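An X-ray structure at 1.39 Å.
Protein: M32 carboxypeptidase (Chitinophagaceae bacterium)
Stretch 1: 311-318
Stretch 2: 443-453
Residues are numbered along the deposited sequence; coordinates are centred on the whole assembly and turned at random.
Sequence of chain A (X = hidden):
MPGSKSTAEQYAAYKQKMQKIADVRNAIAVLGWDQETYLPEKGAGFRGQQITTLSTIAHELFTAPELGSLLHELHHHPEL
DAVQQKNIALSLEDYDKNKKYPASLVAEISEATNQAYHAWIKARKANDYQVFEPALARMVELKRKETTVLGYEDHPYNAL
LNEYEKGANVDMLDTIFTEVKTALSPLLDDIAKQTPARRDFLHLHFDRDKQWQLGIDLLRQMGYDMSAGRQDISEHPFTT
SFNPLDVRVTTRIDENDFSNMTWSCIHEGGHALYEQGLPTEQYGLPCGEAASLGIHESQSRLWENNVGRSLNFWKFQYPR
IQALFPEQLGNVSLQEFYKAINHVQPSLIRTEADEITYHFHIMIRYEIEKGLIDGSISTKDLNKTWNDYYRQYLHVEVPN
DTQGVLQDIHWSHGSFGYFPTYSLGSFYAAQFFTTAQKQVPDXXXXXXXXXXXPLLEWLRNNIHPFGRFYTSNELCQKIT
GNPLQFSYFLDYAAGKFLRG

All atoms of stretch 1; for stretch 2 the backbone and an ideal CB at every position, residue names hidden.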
ATOM      1  N   LEU A 311      -6.967  -8.826  20.280  1.00 14.46           N
ATOM      2  CA  LEU A 311      -6.791  -9.296  21.648  1.00 14.69           C
ATOM      3  C   LEU A 311      -6.082 -10.644  21.673  1.00 18.52           C
ATOM      4  O   LEU A 311      -5.197 -10.869  22.510  1.00 17.30           O
ATOM      5  CB  LEU A 311      -8.147  -9.377  22.353  1.00 15.13           C
ATOM      6  CG  LEU A 311      -8.078  -9.812  23.816  1.00 18.55           C
ATOM      7  CD1 LEU A 311      -7.286  -8.821  24.633  1.00 19.17           C
ATOM      8  CD2 LEU A 311      -9.484  -9.949  24.371  1.00 22.73           C
ATOM      9  N   ASN A 312      -6.432 -11.543  20.745  1.00 15.63           N
ATOM     10  CA  ASN A 312      -5.810 -12.866  20.707  1.00 17.70           C
ATOM     11  C   ASN A 312      -4.303 -12.779  20.526  1.00 15.38           C
ATOM     12  O   ASN A 312      -3.553 -13.498  21.188  1.00 17.33           O
ATOM     13  CB  ASN A 312      -6.418 -13.713  19.594  1.00 18.21           C
ATOM     14  CG  ASN A 312      -7.715 -14.354  19.997  1.00 24.48           C
ATOM     15  OD1 ASN A 312      -8.014 -14.494  21.183  1.00 23.38           O
ATOM     16  ND2 ASN A 312      -8.509 -14.739  19.008  1.00 25.29           N
ATOM     17  N   PHE A 313      -3.834 -11.912  19.624  1.00 14.07           N
ATOM     18  CA  PHE A 313      -2.392 -11.721  19.450  1.00 14.33           C
ATOM     19  C   PHE A 313      -1.741 -11.289  20.765  1.00 14.14           C
ATOM     20  O   PHE A 313      -0.687 -11.809  21.174  1.00 14.01           O
ATOM     21  CB  PHE A 313      -2.176 -10.654  18.371  1.00 13.78           C
ATOM     22  CG  PHE A 313      -0.736 -10.415  17.980  1.00 12.98           C
ATOM     23  CD1 PHE A 313      -0.069 -11.304  17.159  1.00 12.83           C
ATOM     24  CD2 PHE A 313      -0.079  -9.271  18.404  1.00 13.48           C
ATOM     25  CE1 PHE A 313       1.262 -11.062  16.762  1.00 14.23           C
ATOM     26  CE2 PHE A 313       1.243  -9.024  18.040  1.00 15.86           C
ATOM     27  CZ  PHE A 313       1.917  -9.926  17.215  1.00 16.05           C
ATOM     28  N   TRP A 314      -2.370 -10.334  21.446  1.00 13.82           N
ATOM     29  CA  TRP A 314      -1.799  -9.775  22.657  1.00 13.91           C
ATOM     30  C   TRP A 314      -1.934 -10.682  23.881  1.00 14.22           C
ATOM     31  O   TRP A 314      -1.163 -10.508  24.821  1.00 15.74           O
ATOM     32  CB  TRP A 314      -2.245  -8.315  22.861  1.00 15.50           C
ATOM     33  CG  TRP A 314      -1.576  -7.474  21.831  1.00 13.53           C
ATOM     34  CD1 TRP A 314      -2.111  -6.990  20.660  1.00 13.83           C
ATOM     35  CD2 TRP A 314      -0.195  -7.120  21.814  1.00 13.25           C
ATOM     36  NE1 TRP A 314      -1.148  -6.320  19.938  1.00 13.07           N
ATOM     37  CE2 TRP A 314       0.035  -6.376  20.629  1.00 12.97           C
ATOM     38  CE3 TRP A 314       0.868  -7.331  22.696  1.00 15.60           C
ATOM     39  CZ2 TRP A 314       1.290  -5.868  20.298  1.00 14.44           C
ATOM     40  CZ3 TRP A 314       2.110  -6.814  22.376  1.00 18.17           C
ATOM     41  CH2 TRP A 314       2.316  -6.088  21.190  1.00 13.22           C
ATOM     42  N   LYS A 315      -2.818 -11.683  23.868  1.00 14.49           N
ATOM     43  CA  LYS A 315      -2.838 -12.629  24.981  1.00 15.78           C
ATOM     44  C   LYS A 315      -1.483 -13.304  25.146  1.00 16.52           C
ATOM     45  O   LYS A 315      -1.015 -13.503  26.269  1.00 20.27           O
ATOM     46  CB  LYS A 315      -3.917 -13.675  24.760  1.00 17.12           C
ATOM     47  CG  LYS A 315      -5.316 -13.158  24.985  1.00 21.11           C
ATOM     48  CD  LYS A 315      -6.354 -14.240  24.746  1.00 23.19           C
ATOM     49  CE  LYS A 315      -7.746 -13.658  24.586  1.00 30.00           C
ATOM     50  NZ  LYS A 315      -8.738 -14.743  24.335  1.00 35.03           N
ATOM     51  N   PHE A 316      -0.828 -13.639  24.035  1.00 15.83           N
ATOM     52  CA  PHE A 316       0.514 -14.200  24.080  1.00 19.06           C
ATOM     53  C   PHE A 316       1.587 -13.123  24.132  1.00 14.90           C
ATOM     54  O   PHE A 316       2.547 -13.234  24.911  1.00 17.82           O
ATOM     55  CB  PHE A 316       0.728 -15.107  22.860  1.00 17.91           C
ATOM     56  CG  PHE A 316       2.116 -15.681  22.756  1.00 17.57           C
ATOM     57  CD1 PHE A 316       2.443 -16.845  23.434  1.00 20.56           C
ATOM     58  CD2 PHE A 316       3.079 -15.081  21.961  1.00 16.95           C
ATOM     59  CE1 PHE A 316       3.702 -17.388  23.335  1.00 20.00           C
ATOM     60  CE2 PHE A 316       4.361 -15.618  21.860  1.00 18.26           C
ATOM     61  CZ  PHE A 316       4.667 -16.782  22.551  1.00 20.45           C
ATOM     62  N   GLN A 317       1.461 -12.072  23.319  1.00 14.11           N
ATOM     63  CA  GLN A 317       2.561 -11.117  23.228  1.00 15.75           C
ATOM     64  C   GLN A 317       2.643 -10.159  24.418  1.00 14.22           C
ATOM     65  O   GLN A 317       3.739  -9.708  24.762  1.00 16.10           O
ATOM     66  CB  GLN A 317       2.512 -10.349  21.906  1.00 17.18           C
ATOM     67  CG  GLN A 317       2.813 -11.197  20.671  1.00 14.45           C
ATOM     68  CD  GLN A 317       4.270 -11.649  20.577  1.00 12.94           C
ATOM     69  OE1 GLN A 317       5.142 -11.170  21.314  1.00 16.34           O
ATOM     70  NE2 GLN A 317       4.535 -12.560  19.658  1.00 14.93           N
ATOM     71  N   TYR A 318       1.526  -9.825  25.065  1.00 15.58           N
ATOM     72  CA  TYR A 318       1.579  -8.794  26.099  1.00 17.01           C
ATOM     73  C   TYR A 318       2.482  -9.152  27.271  1.00 17.14           C
ATOM     74  O   TYR A 318       3.305  -8.306  27.654  1.00 16.31           O
ATOM     75  CB  TYR A 318       0.179  -8.328  26.535  1.00 14.19           C
ATOM     76  CG  TYR A 318       0.295  -7.092  27.404  1.00 14.28           C
ATOM     77  CD1 TYR A 318       0.849  -5.926  26.892  1.00 17.06           C
ATOM     78  CD2 TYR A 318      -0.098  -7.102  28.747  1.00 14.85           C
ATOM     79  CE1 TYR A 318       1.007  -4.799  27.674  1.00 15.97           C
ATOM     80  CE2 TYR A 318       0.044  -5.967  29.536  1.00 18.78           C
ATOM     81  CZ  TYR A 318       0.594  -4.820  28.989  1.00 17.59           C
ATOM     82  OH  TYR A 318       0.773  -3.672  29.731  1.00 20.53           O
ATOM     83  N   UNK A 443      -7.199 -21.628  14.066  1.00 21.16           N
ATOM     84  CA  UNK A 443      -6.422 -20.423  13.771  1.00 20.59           C
ATOM     85  C   UNK A 443      -6.336 -19.490  14.976  1.00 20.13           C
ATOM     86  O   UNK A 443      -5.243 -19.037  15.349  1.00 18.34           O
ATOM     87  CB  UNK A 443      -7.037 -19.679  12.584  1.00 20.59           C
ATOM     88  N   UNK A 444      -7.486 -19.180  15.591  1.00 17.47           N
ATOM     89  CA  UNK A 444      -7.491 -18.233  16.701  1.00 20.33           C
ATOM     90  C   UNK A 444      -6.719 -18.779  17.893  1.00 18.59           C
ATOM     91  O   UNK A 444      -5.975 -18.038  18.543  1.00 19.07           O
ATOM     92  CB  UNK A 444      -8.927 -17.902  17.113  1.00 20.33           C
ATOM     93  N   UNK A 445      -6.902 -20.063  18.209  1.00 15.69           N
ATOM     94  CA  UNK A 445      -6.137 -20.671  19.291  1.00 20.69           C
ATOM     95  C   UNK A 445      -4.643 -20.613  19.003  1.00 16.42           C
ATOM     96  O   UNK A 445      -3.832 -20.348  19.905  1.00 20.95           O
ATOM     97  CB  UNK A 445      -6.576 -22.121  19.507  1.00 20.69           C
ATOM     98  N   UNK A 446      -4.249 -20.871  17.748  1.00 18.95           N
ATOM     99  CA  UNK A 446      -2.835 -20.830  17.390  1.00 16.75           C
ATOM    100  C   UNK A 446      -2.275 -19.433  17.591  1.00 14.57           C
ATOM    101  O   UNK A 446      -1.207 -19.263  18.185  1.00 15.53           O
ATOM    102  CB  UNK A 446      -2.631 -21.279  15.942  1.00 16.75           C
ATOM    103  N   UNK A 447      -3.012 -18.421  17.128  1.00 15.46           N
ATOM    104  CA  UNK A 447      -2.599 -17.035  17.321  1.00 14.58           C
ATOM    105  C   UNK A 447      -2.472 -16.704  18.802  1.00 14.48           C
ATOM    106  O   UNK A 447      -1.464 -16.136  19.245  1.00 17.07           O
ATOM    107  CB  UNK A 447      -3.593 -16.084  16.652  1.00 14.58           C
ATOM    108  N   UNK A 448      -3.490 -17.063  19.595  1.00 15.26           N
ATOM    109  CA  UNK A 448      -3.462 -16.805  21.031  1.00 17.32           C
ATOM    110  C   UNK A 448      -2.349 -17.561  21.737  1.00 18.45           C
ATOM    111  O   UNK A 448      -1.991 -17.193  22.862  1.00 19.46           O
ATOM    112  CB  UNK A 448      -4.809 -17.176  21.655  1.00 17.32           C
ATOM    113  N   UNK A 449      -1.801 -18.607  21.118  1.00 21.11           N
ATOM    114  CA  UNK A 449      -0.684 -19.340  21.701  1.00 15.60           C
ATOM    115  C   UNK A 449       0.667 -18.960  21.096  1.00 17.32           C
ATOM    116  O   UNK A 449       1.682 -19.573  21.439  1.00 21.32           O
ATOM    117  CB  UNK A 449      -0.914 -20.843  21.532  1.00 15.60           C
ATOM    118  N   UNK A 450       0.700 -17.968  20.206  1.00 16.57           N
ATOM    119  CA  UNK A 450       1.944 -17.480  19.641  1.00 18.25           C
ATOM    120  C   UNK A 450       2.420 -18.194  18.394  1.00 13.58           C
ATOM    121  O   UNK A 450       3.556 -17.960  17.964  1.00 17.54           O
ATOM    122  CB  UNK A 450       3.041 -17.569  20.704  1.00 18.25           C
ATOM    123  N   UNK A 451       1.599 -19.045  17.791  1.00 16.59           N
ATOM    124  CA  UNK A 451       1.988 -19.778  16.590  1.00 13.99           C
ATOM    125  C   UNK A 451       1.308 -19.113  15.394  1.00 16.33           C
ATOM    126  O   UNK A 451       0.089 -19.219  15.231  1.00 16.38           O
ATOM    127  CB  UNK A 451       1.611 -21.257  16.691  1.00 13.99           C
ATOM    128  N   UNK A 452       2.088 -18.412  14.569  1.00 16.91           N
ATOM    129  CA  UNK A 452       1.577 -17.775  13.361  1.00 16.91           C
ATOM    130  C   UNK A 452       1.774 -18.629  12.122  1.00 17.76           C
ATOM    131  O   UNK A 452       1.338 -18.239  11.036  1.00 16.46           O
ATOM    132  CB  UNK A 452       2.254 -16.418  13.160  1.00 16.91           C
ATOM    133  N   UNK A 453       2.375 -19.805  12.272  1.00 14.60           N
ATOM    134  CA  UNK A 453       2.599 -20.663  11.115  1.00 16.79           C
ATOM    135  C   UNK A 453       1.319 -21.095  10.408  1.00 18.65           C
ATOM    136  O   UNK A 453       1.317 -21.093   9.167  1.00 16.96           O
ATOM    137  CB  UNK A 453       3.378 -21.907  11.548  1.00 16.79           C
TER

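Residues 311-318 form a helix, and the backbone of 443-448 is helical as well; the two axes run at 30° and approach to 8.0 Å. Past 448 the second stretch leaves its helix and runs on past the side chains of Phe316, Gln317 and Phe313.

Position 443 has nothing of stretch 1 within reach of its CB, so the contact sets no preference; it is Leu443.

At 444 the CB points sideways and lies 3.7 Å from Asn312 ND2. An amide donor this near favours a side chain that can accept, such as Asp, Asn, Glu or Gln, though a small residue would also fit. The residue is Asp444. It meets the amide through a water, which accepts from Asn312 ND2 at 2.9 Å and donates to Asp444 OD1 at 2.8 Å.

Positions 445 and 446 leave stretch 1 behind, the first with its CB directed away, and many residues would serve. They are Val445 and Ser446.

The CB of 447 points toward stretch 1, 4.7 Å from Asn312 CB and 5.1 Å from Phe313 N. A medium-sized aliphatic side chain, Val, Ile or Leu, would suit the space beside the first helix. Ile447 occupies it, with CG2 3.8 Å from Phe313 N and 4.3 Å from Phe313 CB.

At 448 the backbones come closest, with CA of 448 4.6 Å from CA of Asn312. The ideal CB lies 3.9 Å from Asn312 O and 4.5 Å from Lys315 CD, so a small residue, Ala, Ser or Gly, is the comfortable choice. It is Ala448, whose CA makes a CA-H...O contact of 3.3 Å with Asn312 O; its own O lies 3.4 Å from Phe316 CB.

Position 449 directs its CB away, leaving a wide choice, with small polar residues common at a helix end. In Ser449, OG turns back to donate to Ser446 O at 3.0 Å.

Position 450 is the most restricted. Its phi of 88° would jam a CB against the preceding carbonyl O, and the ideal CB falls 2.6 Å from Phe316 CZ, a clash. Both point to glycine. Gly450 closes the helix in a Schellman motif, its N donating to Ile447 O at 3.0 Å, and the bare CA sits over one face of the Phe316 ring, 3.6 Å from CA to the ring centroid.

The CB of 451 points away from stretch 1, but the backbone here precedes a turn into a helix, where a side chain that can accept from a free backbone N is useful: Asn, Asp, Ser or Thr. Asn451 OD1 accepts from the backbone N of 453 at 3.1 Å, a capping bond.

At 452 the CB points toward stretch 1 but has none of its atoms within 5.5 Å. A long side chain is needed to reach the Phe313 ring and the Gln317 amide, and an aromatic with a polar tip would suit both. Tyr452 places CZ 3.6 Å from Phe313 CE1, while OH accepts a nearly straight hydrogen bond from Gln317 NE2 at 2.9 Å. A water donates to Phe313 O and Ile447 O and accepts from the same hydroxyl, tying both backbones to it.

Position 453 is out of reach and unconstrained here; it is Gln453.

Stretch 2 (443-453) LDVSIASGNYQ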
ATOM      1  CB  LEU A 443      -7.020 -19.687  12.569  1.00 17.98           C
ATOM      2  CG  LEU A 443      -6.181 -18.469  12.188  1.00 20.47           C
ATOM      3  CD1 LEU A 443      -4.805 -18.898  11.679  1.00 19.47           C
ATOM      4  CD2 LEU A 443      -6.888 -17.613  11.157  1.00 20.21           C
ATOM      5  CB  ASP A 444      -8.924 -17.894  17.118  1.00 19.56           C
ATOM      6  CG  ASP A 444      -9.678 -17.112  16.060  1.00 25.00           C
ATOM      7  OD1 ASP A 444      -9.048 -16.331  15.318  1.00 24.89           O
ATOM      8  OD2 ASP A 444     -10.920 -17.268  15.985  1.00 31.23           O
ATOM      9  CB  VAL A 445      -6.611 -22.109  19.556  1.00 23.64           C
ATOM     10  CG1 VAL A 445      -5.726 -22.755  20.596  1.00 27.27           C
ATOM     11  CG2 VAL A 445      -8.052 -22.121  20.039  1.00 22.14           C
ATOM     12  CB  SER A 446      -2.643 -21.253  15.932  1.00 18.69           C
ATOM     13  OG  SER A 446      -2.999 -22.620  15.768  1.00 25.80           O
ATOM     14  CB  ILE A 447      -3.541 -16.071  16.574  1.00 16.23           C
ATOM     15  CG1 ILE A 447      -3.380 -16.228  15.061  1.00 16.43           C
ATOM     16  CG2 ILE A 447      -3.258 -14.632  16.993  1.00 15.57           C
ATOM     17  CD1 ILE A 447      -4.416 -15.461  14.270  1.00 16.29           C
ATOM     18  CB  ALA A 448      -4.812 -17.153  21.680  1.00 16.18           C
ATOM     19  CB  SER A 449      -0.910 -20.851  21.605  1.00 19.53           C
ATOM     20  OG  SER A 449      -0.753 -21.309  20.275  1.00 30.63           O
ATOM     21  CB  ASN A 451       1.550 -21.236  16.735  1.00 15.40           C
ATOM     22  CG  ASN A 451       1.994 -22.103  15.567  1.00 16.54           C
ATOM     23  OD1 ASN A 451       2.805 -21.683  14.733  1.00 19.09           O
ATOM     24  ND2 ASN A 451       1.450 -23.313  15.493  1.00 22.69           N
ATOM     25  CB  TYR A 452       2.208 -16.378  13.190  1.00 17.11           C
ATOM     26  CG  TYR A 452       2.256 -15.667  14.518  1.00 13.82           C
ATOM     27  CD1 TYR A 452       1.113 -15.555  15.289  1.00 13.13           C
ATOM     28  CD2 TYR A 452       3.441 -15.158  15.024  1.00 16.92           C
ATOM     29  CE1 TYR A 452       1.135 -14.963  16.534  1.00 13.75           C
ATOM     30  CE2 TYR A 452       3.475 -14.543  16.256  1.00 16.91           C
ATOM     31  CZ  TYR A 452       2.313 -14.452  17.013  1.00 14.02           C
ATOM     32  OH  TYR A 452       2.349 -13.854  18.251  1.00 17.66           O
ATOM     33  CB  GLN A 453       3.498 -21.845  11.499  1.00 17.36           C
ATOM     34  CG  GLN A 453       3.955 -22.700  10.308  1.00 17.72           C
ATOM     35  CD  GLN A 453       2.910 -23.727   9.908  1.00 20.32           C
ATOM     36  OE1 GLN A 453       2.055 -24.113  10.714  1.00 25.48           O
ATOM     37  NE2 GLN A 453       2.954 -24.158   8.653  1.00 25.24           N
TER
HETATM   38  O   HOH W   1      -7.583 -14.199  16.320  1.00 23.54           O
HETATM   39  O   HOH W   2       0.160 -13.961  19.605  1.00 14.56           O
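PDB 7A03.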